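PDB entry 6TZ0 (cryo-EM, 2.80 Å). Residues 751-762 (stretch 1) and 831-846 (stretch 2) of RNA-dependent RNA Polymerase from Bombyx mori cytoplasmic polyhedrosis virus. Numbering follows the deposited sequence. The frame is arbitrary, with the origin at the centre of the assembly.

Stretch 1, residues 751-762: GRLNLAMMELNA
Stretch 2, residues 831-846: ILPLAWLFMPRGGEYP

What fills the centre of the contact? M757, whose CA-to-CB bond points toward the other stretch and whose three chi angles are all m, curls in against W836 and L837, at the end of the 3-10 segment 834-837, and against G843 and Y845 beyond it. Its CG lies 3.8 Å from W836 CZ3, and its CE reaches L837 CD2 at 3.8 Å and Y845 CB at 4.2 Å. At the next atom of the W836 ring (chi1 t, chi2 78°), L753 (chi1 t) places CD2 3.7 Å from CH2 and 3.8 Å from L832 CD2.

How do the backbones run past each other? Residues 755-762 are helical, with i to i+4 bonds such as N761 N to M757 O at 2.9 Å, and advance in the same order as the loop: N754 CA is 6.2 Å from G842 CA, M757 CA 5.4 Å from G843 CA, and N761 CA 7.2 Å from Y845 CA. A type II turn from M839 to G842, with G842 N bonded to M839 O at 3.1 Å, reverses the chain; hydrogen bonds from G843 N to W836 O and Y845 N to L837 O, both 2.8 Å, tie the following residues to the 3-10 segment. At G843 an ideal CB would sit 3.3 Å from M757 CE and clash with L837 O.

Where does the helix grip the loop by a hydrogen bond? N761 (chi1 m, chi2 -40°) donates from ND2 to G843 O at 2.9 Å. Its OD1 lies 3.4 Å from Y845 CD1, at the ring edge.

What happens at the other polar end? N754 (chi1 t) brings ND2 within 3.2 Å of R841 O, but the angle is too poor for a hydrogen bond. Farther out, R752 NH2 and R841 NH1 are 4.4 Å apart, two like charges close together with no bond between them.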

ATOM      1  N   GLY A 751     -19.147 -17.857   8.051  1.00 79.51           N
ATOM      2  CA  GLY A 751     -19.761 -18.793   7.136  1.00 79.51           C
ATOM      3  C   GLY A 751     -19.127 -20.168   7.149  1.00 79.51           C
ATOM      4  O   GLY A 751     -19.702 -21.112   7.700  1.00 79.51           O
ATOM      5  N   ARG A 752     -17.927 -20.285   6.573  1.00 73.86           N
ATOM      6  CA  ARG A 752     -17.395 -21.596   6.213  1.00 73.86           C
ATOM      7  C   ARG A 752     -16.916 -22.373   7.436  1.00 73.86           C
ATOM      8  O   ARG A 752     -17.112 -23.593   7.511  1.00 73.86           O
ATOM      9  CB  ARG A 752     -16.269 -21.432   5.194  1.00 73.86           C
ATOM     10  CG  ARG A 752     -15.687 -22.737   4.696  1.00 73.86           C
ATOM     11  CD  ARG A 752     -16.655 -23.482   3.802  1.00 73.86           C
ATOM     12  NE  ARG A 752     -16.106 -24.772   3.397  1.00 73.86           N
ATOM     13  CZ  ARG A 752     -15.321 -24.957   2.339  1.00 73.86           C
ATOM     14  NH1 ARG A 752     -14.980 -23.931   1.573  1.00 73.86           N
ATOM     15  NH2 ARG A 752     -14.871 -26.171   2.053  1.00 73.86           N
ATOM     16  N   LEU A 753     -16.211 -21.698   8.354  1.00 64.07           N
ATOM     17  CA  LEU A 753     -15.865 -22.138   9.713  1.00 64.07           C
ATOM     18  C   LEU A 753     -14.794 -23.236   9.743  1.00 64.07           C
ATOM     19  O   LEU A 753     -14.256 -23.560  10.806  1.00 64.07           O
ATOM     20  CB  LEU A 753     -17.143 -22.544  10.472  1.00 64.07           C
ATOM     21  CG  LEU A 753     -17.231 -22.885  11.959  1.00 64.07           C
ATOM     22  CD1 LEU A 753     -18.532 -22.381  12.509  1.00 64.07           C
ATOM     23  CD2 LEU A 753     -17.187 -24.380  12.137  1.00 64.07           C
ATOM     24  N   ASN A 754     -14.441 -23.780   8.579  1.00 60.82           N
ATOM     25  CA  ASN A 754     -13.143 -24.421   8.414  1.00 60.82           C
ATOM     26  C   ASN A 754     -12.065 -23.360   8.236  1.00 60.82           C
ATOM     27  O   ASN A 754     -10.959 -23.478   8.783  1.00 60.82           O
ATOM     28  CB  ASN A 754     -13.192 -25.361   7.210  1.00 60.82           C
ATOM     29  CG  ASN A 754     -11.978 -26.257   7.102  1.00 60.82           C
ATOM     30  OD1 ASN A 754     -11.108 -26.274   7.971  1.00 60.82           O
ATOM     31  ND2 ASN A 754     -11.902 -26.999   6.007  1.00 60.82           N
ATOM     32  N   LEU A 755     -12.387 -22.306   7.482  1.00 58.66           N
ATOM     33  CA  LEU A 755     -11.546 -21.124   7.368  1.00 58.66           C
ATOM     34  C   LEU A 755     -11.331 -20.432   8.707  1.00 58.66           C
ATOM     35  O   LEU A 755     -10.249 -19.884   8.937  1.00 58.66           O
ATOM     36  CB  LEU A 755     -12.170 -20.137   6.379  1.00 58.66           C
ATOM     37  CG  LEU A 755     -11.854 -20.181   4.880  1.00 58.66           C
ATOM     38  CD1 LEU A 755     -10.397 -19.826   4.646  1.00 58.66           C
ATOM     39  CD2 LEU A 755     -12.186 -21.515   4.231  1.00 58.66           C
ATOM     40  N   ALA A 756     -12.329 -20.460   9.594  1.00 56.03           N
ATOM     41  CA  ALA A 756     -12.169 -19.875  10.921  1.00 56.03           C
ATOM     42  C   ALA A 756     -11.156 -20.649  11.749  1.00 56.03           C
ATOM     43  O   ALA A 756     -10.333 -20.049  12.452  1.00 56.03           O
ATOM     44  CB  ALA A 756     -13.514 -19.834  11.639  1.00 56.03           C
ATOM     45  N   MET A 757     -11.190 -21.979  11.673  1.00 54.36           N
ATOM     46  CA  MET A 757     -10.186 -22.772  12.368  1.00 54.36           C
ATOM     47  C   MET A 757      -8.811 -22.615  11.745  1.00 54.36           C
ATOM     48  O   MET A 757      -7.811 -22.662  12.464  1.00 54.36           O
ATOM     49  CB  MET A 757     -10.582 -24.243  12.395  1.00 54.36           C
ATOM     50  CG  MET A 757     -11.675 -24.548  13.372  1.00 54.36           C
ATOM     51  SD  MET A 757     -11.184 -24.066  15.034  1.00 54.36           S
ATOM     52  CE  MET A 757      -9.903 -25.265  15.368  1.00 54.36           C
ATOM     53  N   MET A 758      -8.740 -22.410  10.428  1.00 53.51           N
ATOM     54  CA  MET A 758      -7.445 -22.176   9.799  1.00 53.51           C
ATOM     55  C   MET A 758      -6.858 -20.838  10.232  1.00 53.51           C
ATOM     56  O   MET A 758      -5.650 -20.736  10.483  1.00 53.51           O
ATOM     57  CB  MET A 758      -7.575 -22.244   8.278  1.00 53.51           C
ATOM     58  CG  MET A 758      -6.237 -22.231   7.555  1.00 53.51           C
ATOM     59  SD  MET A 758      -6.336 -22.325   5.759  1.00 53.51           S
ATOM     60  CE  MET A 758      -6.809 -20.650   5.354  1.00 53.51           C
ATOM     61  N   GLU A 759      -7.706 -19.817  10.368  1.00 50.45           N
ATOM     62  CA  GLU A 759      -7.258 -18.520  10.866  1.00 50.45           C
ATOM     63  C   GLU A 759      -6.819 -18.601  12.321  1.00 50.45           C
ATOM     64  O   GLU A 759      -5.802 -18.004  12.706  1.00 50.45           O
ATOM     65  CB  GLU A 759      -8.378 -17.497  10.699  1.00 50.45           C
ATOM     66  CG  GLU A 759      -8.034 -16.100  11.157  1.00 50.45           C
ATOM     67  CD  GLU A 759      -9.171 -15.123  10.936  1.00 50.45           C
ATOM     68  OE1 GLU A 759     -10.234 -15.545  10.433  1.00 50.45           O
ATOM     69  OE2 GLU A 759      -9.003 -13.932  11.264  1.00 50.45           O
ATOM     70  N   LEU A 760      -7.565 -19.347  13.140  1.00 47.28           N
ATOM     71  CA  LEU A 760      -7.198 -19.511  14.541  1.00 47.28           C
ATOM     72  C   LEU A 760      -5.886 -20.273  14.683  1.00 47.28           C
ATOM     73  O   LEU A 760      -5.040 -19.900  15.501  1.00 47.28           O
ATOM     74  CB  LEU A 760      -8.339 -20.202  15.297  1.00 47.28           C
ATOM     75  CG  LEU A 760      -8.394 -20.316  16.828  1.00 47.28           C
ATOM     76  CD1 LEU A 760      -7.674 -21.538  17.368  1.00 47.28           C
ATOM     77  CD2 LEU A 760      -7.827 -19.062  17.473  1.00 47.28           C
ATOM     78  N   ASN A 761      -5.682 -21.312  13.869  1.00 46.82           N
ATOM     79  CA  ASN A 761      -4.435 -22.068  13.914  1.00 46.82           C
ATOM     80  C   ASN A 761      -3.256 -21.235  13.434  1.00 46.82           C
ATOM     81  O   ASN A 761      -2.155 -21.350  13.981  1.00 46.82           O
ATOM     82  CB  ASN A 761      -4.554 -23.341  13.080  1.00 46.82           C
ATOM     83  CG  ASN A 761      -5.396 -24.394  13.752  1.00 46.82           C
ATOM     84  OD1 ASN A 761      -5.311 -24.590  14.961  1.00 46.82           O
ATOM     85  ND2 ASN A 761      -6.200 -25.095  12.971  1.00 46.82           N
ATOM     86  N   ALA A 762      -3.467 -20.373  12.437  1.00 43.83           N
ATOM     87  CA  ALA A 762      -2.385 -19.503  11.984  1.00 43.83           C
ATOM     88  C   ALA A 762      -2.013 -18.472  13.045  1.00 43.83           C
ATOM     89  O   ALA A 762      -0.829 -18.188  13.247  1.00 43.83           O
ATOM     90  CB  ALA A 762      -2.774 -18.812  10.680  1.00 43.83           C
ATOM     91  N   ILE A 831     -25.249 -28.311  16.384  1.00 70.27           N
ATOM     92  CA  ILE A 831     -23.955 -28.005  16.974  1.00 70.27           C
ATOM     93  C   ILE A 831     -23.021 -29.180  16.713  1.00 70.27           C
ATOM     94  O   ILE A 831     -23.401 -30.346  16.880  1.00 70.27           O
ATOM     95  CB  ILE A 831     -24.088 -27.666  18.471  1.00 70.27           C
ATOM     96  CG1 ILE A 831     -24.825 -28.760  19.231  1.00 70.27           C
ATOM     97  CG2 ILE A 831     -24.848 -26.365  18.643  1.00 70.27           C
ATOM     98  CD1 ILE A 831     -24.809 -28.573  20.696  1.00 70.27           C
ATOM     99  N   LEU A 832     -21.834 -28.874  16.235  1.00 63.15           N
ATOM    100  CA  LEU A 832     -20.880 -29.901  15.866  1.00 63.15           C
ATOM    101  C   LEU A 832     -20.225 -30.501  17.108  1.00 63.15           C
ATOM    102  O   LEU A 832     -20.104 -29.829  18.135  1.00 63.15           O
ATOM    103  CB  LEU A 832     -19.842 -29.317  14.908  1.00 63.15           C
ATOM    104  CG  LEU A 832     -19.141 -27.987  15.200  1.00 63.15           C
ATOM    105  CD1 LEU A 832     -17.885 -28.128  16.050  1.00 63.15           C
ATOM    106  CD2 LEU A 832     -18.825 -27.301  13.884  1.00 63.15           C
ATOM    107  N   PRO A 833     -19.844 -31.777  17.061  1.00 61.27           N
ATOM    108  CA  PRO A 833     -19.173 -32.381  18.214  1.00 61.27           C
ATOM    109  C   PRO A 833     -17.751 -31.868  18.356  1.00 61.27           C
ATOM    110  O   PRO A 833     -17.176 -31.280  17.439  1.00 61.27           O
ATOM    111  CB  PRO A 833     -19.192 -33.878  17.891  1.00 61.27           C
ATOM    112  CG  PRO A 833     -19.248 -33.934  16.413  1.00 61.27           C
ATOM    113  CD  PRO A 833     -20.085 -32.766  15.994  1.00 61.27           C
ATOM    114  N   LEU A 834     -17.176 -32.107  19.539  1.00 55.86           N
ATOM    115  CA  LEU A 834     -15.813 -31.655  19.788  1.00 55.86           C
ATOM    116  C   LEU A 834     -14.775 -32.473  19.036  1.00 55.86           C
ATOM    117  O   LEU A 834     -13.627 -32.037  18.932  1.00 55.86           O
ATOM    118  CB  LEU A 834     -15.478 -31.690  21.277  1.00 55.86           C
ATOM    119  CG  LEU A 834     -16.146 -30.687  22.198  1.00 55.86           C
ATOM    120  CD1 LEU A 834     -15.618 -30.885  23.591  1.00 55.86           C
ATOM    121  CD2 LEU A 834     -15.869 -29.299  21.715  1.00 55.86           C
ATOM    122  N   ALA A 835     -15.145 -33.640  18.505  1.00 55.79           N
ATOM    123  CA  ALA A 835     -14.204 -34.419  17.714  1.00 55.79           C
ATOM    124  C   ALA A 835     -13.918 -33.785  16.361  1.00 55.79           C
ATOM    125  O   ALA A 835     -12.931 -34.152  15.723  1.00 55.79           O
ATOM    126  CB  ALA A 835     -14.725 -35.840  17.520  1.00 55.79           C
ATOM    127  N   TRP A 836     -14.747 -32.835  15.923  1.00 55.20           N
ATOM    128  CA  TRP A 836     -14.506 -32.136  14.666  1.00 55.20           C
ATOM    129  C   TRP A 836     -13.280 -31.236  14.742  1.00 55.20           C
ATOM    130  O   TRP A 836     -12.676 -30.925  13.710  1.00 55.20           O
ATOM    131  CB  TRP A 836     -15.738 -31.313  14.293  1.00 55.20           C
ATOM    132  CG  TRP A 836     -15.619 -30.634  12.983  1.00 55.20           C
ATOM    133  CD1 TRP A 836     -15.776 -31.191  11.752  1.00 55.20           C
ATOM    134  CD2 TRP A 836     -15.209 -29.285  12.766  1.00 55.20           C
ATOM    135  NE1 TRP A 836     -15.544 -30.254  10.778  1.00 55.20           N
ATOM    136  CE2 TRP A 836     -15.185 -29.076  11.377  1.00 55.20           C
ATOM    137  CE3 TRP A 836     -14.866 -28.231  13.613  1.00 55.20           C
ATOM    138  CZ2 TRP A 836     -14.842 -27.854  10.817  1.00 55.20           C
ATOM    139  CZ3 TRP A 836     -14.533 -27.022  13.058  1.00 55.20           C
ATOM    140  CH2 TRP A 836     -14.522 -26.840  11.674  1.00 55.20           C
ATOM    141  N   LEU A 837     -12.887 -30.821  15.950  1.00 52.14           N
ATOM    142  CA  LEU A 837     -11.719 -29.965  16.121  1.00 52.14           C
ATOM    143  C   LEU A 837     -10.413 -30.651  15.748  1.00 52.14           C
ATOM    144  O   LEU A 837      -9.425 -29.966  15.483  1.00 52.14           O
ATOM    145  CB  LEU A 837     -11.623 -29.484  17.569  1.00 52.14           C
ATOM    146  CG  LEU A 837     -12.665 -28.488  18.062  1.00 52.14           C
ATOM    147  CD1 LEU A 837     -12.525 -28.274  19.555  1.00 52.14           C
ATOM    148  CD2 LEU A 837     -12.490 -27.184  17.334  1.00 52.14           C
ATOM    149  N   PHE A 838     -10.378 -31.978  15.697  1.00 50.44           N
ATOM    150  CA  PHE A 838      -9.111 -32.682  15.596  1.00 50.44           C
ATOM    151  C   PHE A 838      -9.000 -33.490  14.314  1.00 50.44           C
ATOM    152  O   PHE A 838      -8.240 -34.459  14.266  1.00 50.44           O
ATOM    153  CB  PHE A 838      -8.941 -33.585  16.814  1.00 50.44           C
ATOM    154  CG  PHE A 838      -9.237 -32.895  18.110  1.00 50.44           C
ATOM    155  CD1 PHE A 838      -8.375 -31.950  18.626  1.00 50.44           C
ATOM    156  CD2 PHE A 838     -10.379 -33.208  18.821  1.00 50.44           C
ATOM    157  CE1 PHE A 838      -8.658 -31.317  19.822  1.00 50.44           C
ATOM    158  CE2 PHE A 838     -10.660 -32.584  20.018  1.00 50.44           C
ATOM    159  CZ  PHE A 838      -9.796 -31.641  20.519  1.00 50.44           C
ATOM    160  N   MET A 839      -9.722 -33.111  13.274  1.00 55.38           N
ATOM    161  CA  MET A 839      -9.883 -33.968  12.117  1.00 55.38           C
ATOM    162  C   MET A 839      -9.217 -33.408  10.871  1.00 55.38           C
ATOM    163  O   MET A 839      -8.971 -32.203  10.772  1.00 55.38           O
ATOM    164  CB  MET A 839     -11.376 -34.208  11.856  1.00 55.38           C
ATOM    165  CG  MET A 839     -11.995 -35.229  12.794  1.00 55.38           C
ATOM    166  SD  MET A 839     -11.391 -36.907  12.497  1.00 55.38           S
ATOM    167  CE  MET A 839     -10.186 -37.155  13.802  1.00 55.38           C
ATOM    168  N   PRO A 840      -8.858 -34.274   9.918  1.00 55.72           N
ATOM    169  CA  PRO A 840      -8.446 -33.790   8.597  1.00 55.72           C
ATOM    170  C   PRO A 840      -9.596 -33.072   7.915  1.00 55.72           C
ATOM    171  O   PRO A 840     -10.717 -33.584   7.855  1.00 55.72           O
ATOM    172  CB  PRO A 840      -8.065 -35.073   7.853  1.00 55.72           C
ATOM    173  CG  PRO A 840      -7.750 -36.030   8.905  1.00 55.72           C
ATOM    174  CD  PRO A 840      -8.656 -35.726  10.044  1.00 55.72           C
ATOM    175  N   ARG A 841      -9.310 -31.855   7.445  1.00 59.35           N
ATOM    176  CA  ARG A 841     -10.247 -30.880   6.888  1.00 59.35           C
ATOM    177  C   ARG A 841     -11.315 -30.444   7.885  1.00 59.35           C
ATOM    178  O   ARG A 841     -12.310 -29.835   7.487  1.00 59.35           O
ATOM    179  CB  ARG A 841     -10.906 -31.387   5.598  1.00 59.35           C
ATOM    180  CG  ARG A 841      -9.929 -31.606   4.465  1.00 59.35           C
ATOM    181  CD  ARG A 841     -10.607 -32.225   3.262  1.00 59.35           C
ATOM    182  NE  ARG A 841     -11.617 -31.343   2.690  1.00 59.35           N
ATOM    183  CZ  ARG A 841     -11.364 -30.413   1.776  1.00 59.35           C
ATOM    184  NH1 ARG A 841     -12.347 -29.656   1.309  1.00 59.35           N
ATOM    185  NH2 ARG A 841     -10.126 -30.238   1.330  1.00 59.35           N
ATOM    186  N   GLY A 842     -11.124 -30.714   9.172  1.00 54.42           N
ATOM    187  CA  GLY A 842     -12.017 -30.240  10.201  1.00 54.42           C
ATOM    188  C   GLY A 842     -11.394 -29.069  10.919  1.00 54.42           C
ATOM    189  O   GLY A 842     -11.220 -28.003  10.328  1.00 54.42           O
ATOM    190  N   GLY A 843     -11.037 -29.249  12.182  1.00 54.02           N
ATOM    191  CA  GLY A 843     -10.396 -28.178  12.912  1.00 54.02           C
ATOM    192  C   GLY A 843      -8.889 -28.195  12.778  1.00 54.02           C
ATOM    193  O   GLY A 843      -8.263 -27.130  12.757  1.00 54.02           O
ATOM    194  N   GLU A 844      -8.319 -29.402  12.673  1.00 52.66           N
ATOM    195  CA  GLU A 844      -6.874 -29.654  12.618  1.00 52.66           C
ATOM    196  C   GLU A 844      -6.157 -29.044  13.820  1.00 52.66           C
ATOM    197  O   GLU A 844      -5.125 -28.385  13.696  1.00 52.66           O
ATOM    198  CB  GLU A 844      -6.261 -29.157  11.308  1.00 52.66           C
ATOM    199  CG  GLU A 844      -6.711 -29.909  10.082  1.00 52.66           C
ATOM    200  CD  GLU A 844      -6.070 -29.386   8.822  1.00 52.66           C
ATOM    201  OE1 GLU A 844      -5.338 -28.381   8.903  1.00 52.66           O
ATOM    202  OE2 GLU A 844      -6.306 -29.970   7.746  1.00 52.66           O
ATOM    203  N   TYR A 845      -6.717 -29.271  14.987  1.00 45.21           N
ATOM    204  CA  TYR A 845      -6.183 -28.691  16.199  1.00 45.21           C
ATOM    205  C   TYR A 845      -5.451 -29.763  17.008  1.00 45.21           C
ATOM    206  O   TYR A 845      -5.802 -30.942  16.923  1.00 45.21           O
ATOM    207  CB  TYR A 845      -7.320 -28.073  17.023  1.00 45.21           C
ATOM    208  CG  TYR A 845      -6.876 -27.192  18.144  1.00 45.21           C
ATOM    209  CD1 TYR A 845      -6.403 -25.919  17.888  1.00 45.21           C
ATOM    210  CD2 TYR A 845      -6.920 -27.628  19.454  1.00 45.21           C
ATOM    211  CE1 TYR A 845      -5.980 -25.113  18.894  1.00 45.21           C
ATOM    212  CE2 TYR A 845      -6.505 -26.823  20.474  1.00 45.21           C
ATOM    213  CZ  TYR A 845      -6.038 -25.565  20.185  1.00 45.21           C
ATOM    214  OH  TYR A 845      -5.614 -24.748  21.189  1.00 45.21           O
ATOM    215  N   PRO A 846      -4.392 -29.402  17.740  1.00 45.41           N
ATOM    216  CA  PRO A 846      -3.694 -30.395  18.567  1.00 45.41           C
ATOM    217  C   PRO A 846      -4.558 -30.933  19.697  1.00 45.41           C
ATOM    218  O   PRO A 846      -5.252 -30.185  20.386  1.00 45.41           O
ATOM    219  CB  PRO A 846      -2.493 -29.614  19.110  1.00 45.41           C
ATOM    220  CG  PRO A 846      -2.270 -28.559  18.118  1.00 45.41           C
ATOM    221  CD  PRO A 846      -3.614 -28.158  17.629  1.00 45.41           C
TER